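Local structure of NAD-dependent epimerase/dehydratase (Methylobacillus flagellatus KT, 3GPI) at residues A[48-53]-A[90-95]. The protein is of unknown function but probably binds a nicotinamide adenine dinucleotide cofactor through a Rossmann-type fold, as other members of the NAD-dependent epimerase/dehydratase family do. Numbering follows the deposited sequence. Where two conformers were deposited one is given.
Sequences ADVTRP and RNTLSA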
# COMPACT_ATOMS: atom_id res chain seq x y z
N ALA A 48 3.69 -3.32 -20.43
CA ALA A 48 2.71 -2.45 -21.01
C ALA A 48 2.70 -1.10 -20.31
O ALA A 48 3.37 -0.92 -19.29
CB ALA A 48 1.32 -3.09 -20.96
N ASP A 49 1.95 -0.15 -20.87
CA ASP A 49 1.88 1.20 -20.34
C ASP A 49 0.43 1.50 -20.16
O ASP A 49 -0.30 1.67 -21.14
CB ASP A 49 2.49 2.20 -21.33
CG ASP A 49 2.47 3.65 -20.80
OD1 ASP A 49 1.73 3.99 -19.86
OD2 ASP A 49 3.22 4.47 -21.36
N VAL A 50 -0.01 1.58 -18.90
CA VAL A 50 -1.41 1.80 -18.60
C VAL A 50 -1.98 3.11 -19.15
O VAL A 50 -3.18 3.25 -19.29
CB VAL A 50 -1.72 1.64 -17.08
CG1 VAL A 50 -1.38 0.21 -16.62
CG2 VAL A 50 -0.97 2.70 -16.26
N THR A 51 -1.09 4.05 -19.49
CA THR A 51 -1.51 5.34 -20.07
C THR A 51 -1.71 5.26 -21.59
O THR A 51 -2.23 6.21 -22.19
CB THR A 51 -0.52 6.49 -19.73
OG1 THR A 51 0.76 6.26 -20.36
CG2 THR A 51 -0.34 6.60 -18.22
N ARG A 52 -1.30 4.14 -22.18
CA ARG A 52 -1.38 3.95 -23.62
C ARG A 52 -2.25 2.74 -23.97
O ARG A 52 -1.74 1.61 -24.01
CB ARG A 52 0.01 3.79 -24.19
CG ARG A 52 0.79 5.12 -24.25
CD ARG A 52 2.22 4.86 -24.69
NE ARG A 52 2.28 4.19 -25.98
CZ ARG A 52 3.18 3.26 -26.32
NH1 ARG A 52 4.10 2.85 -25.44
NH2 ARG A 52 3.14 2.72 -27.53
N PRO A 53 -3.54 2.97 -24.25
CA PRO A 53 -4.45 1.87 -24.57
C PRO A 53 -3.93 0.89 -25.63
O PRO A 53 -4.25 -0.29 -25.55
CB PRO A 53 -5.71 2.59 -25.06
CG PRO A 53 -5.67 3.90 -24.36
CD PRO A 53 -4.24 4.27 -24.23
N ARG A 90 -8.75 3.58 -15.80
CA ARG A 90 -9.81 3.55 -16.81
C ARG A 90 -9.37 2.74 -18.03
O ARG A 90 -10.15 1.89 -18.50
CB ARG A 90 -10.27 4.96 -17.25
CG ARG A 90 -11.58 4.94 -18.04
CD ARG A 90 -11.86 6.26 -18.75
NE ARG A 90 -11.97 7.37 -17.81
CZ ARG A 90 -13.04 7.59 -17.05
NH1 ARG A 90 -14.07 6.76 -17.11
NH2 ARG A 90 -13.07 8.63 -16.22
N ASN A 91 -8.14 2.95 -18.48
CA ASN A 91 -7.58 2.25 -19.64
C ASN A 91 -7.51 0.76 -19.36
O ASN A 91 -7.88 -0.05 -20.21
CB ASN A 91 -6.19 2.79 -20.00
CG ASN A 91 -6.25 4.20 -20.58
OD1 ASN A 91 -7.32 4.70 -20.92
ND2 ASN A 91 -5.10 4.83 -20.66
N THR A 92 -7.06 0.41 -18.15
CA THR A 92 -6.91 -1.00 -17.75
C THR A 92 -8.27 -1.67 -17.66
O THR A 92 -8.46 -2.78 -18.18
CB THR A 92 -6.19 -1.10 -16.40
OG1 THR A 92 -4.86 -0.58 -16.53
CG2 THR A 92 -6.04 -2.55 -15.99
N LEU A 93 -9.25 -1.05 -17.02
CA LEU A 93 -10.57 -1.64 -16.96
C LEU A 93 -11.20 -1.80 -18.34
O LEU A 93 -11.77 -2.84 -18.65
CB LEU A 93 -11.48 -0.82 -16.07
CG LEU A 93 -11.03 -0.76 -14.61
CD1 LEU A 93 -11.80 0.36 -13.87
CD2 LEU A 93 -11.28 -2.11 -13.95
N SER A 94 -11.07 -0.78 -19.18
CA SER A 94 -11.59 -0.86 -20.53
C SER A 94 -10.94 -2.03 -21.29
O SER A 94 -11.64 -2.76 -22.01
CB SER A 94 -11.30 0.44 -21.26
OG SER A 94 -11.71 0.32 -22.62
N ALA A 95 -9.64 -2.20 -21.11
CA ALA A 95 -8.89 -3.25 -21.83
C ALA A 95 -9.31 -4.63 -21.34
O ALA A 95 -9.08 -5.63 -22.04
CB ALA A 95 -7.40 -3.07 -21.67
O HOH W 1 -5.24 7.61 -21.96
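Residues 48-53 leave strand 45-47 through a type I turn from Asp49 to Arg52, closed by Arg52 N on Asp49 O, and the turn sits against the last turns of helix 86-95, with the CA atoms of Val50 and Thr92 6.2 Å apart. Asp49 OD1 accepts from Thr51 N, an Asx turn, and also from Thr51 OG1 at 2.5 Å, each from above the carboxylate plane; the pair probably braces the turn. Asn91 makes the only hydrogen bond directly between the two segments. With CG anti to its carbonyl carbon (chi1 -69°), it places ND2 2.8 Å from Val50 O. The bond uses a lone pair in the carbonyl plane, and Val50 O lies close to the plane of the Asn91 amide. The same ND2 donates to a water that returns a weak bond to Thr51 O. Pro53 crosses the amide obliquely, its CG 3.8 Å from Asn91 CG. On the buried side Val50 CG1 packs 3.6 Å from Thr92 OG1, whose hydroxyl is hydrogen-bonded to Gly88 O; both side chains also touch Tyr69 of strand 66-69. An alanine in place of Asn91 would probably loosen the turn from the helix, since the direct bond and the water bridge would both go. The helix thus supplies a side-chain amide and this post-strand loop of the Rossmann-type domain supplies backbone carbonyls, so on the turn side the polar link uses no side-chain group.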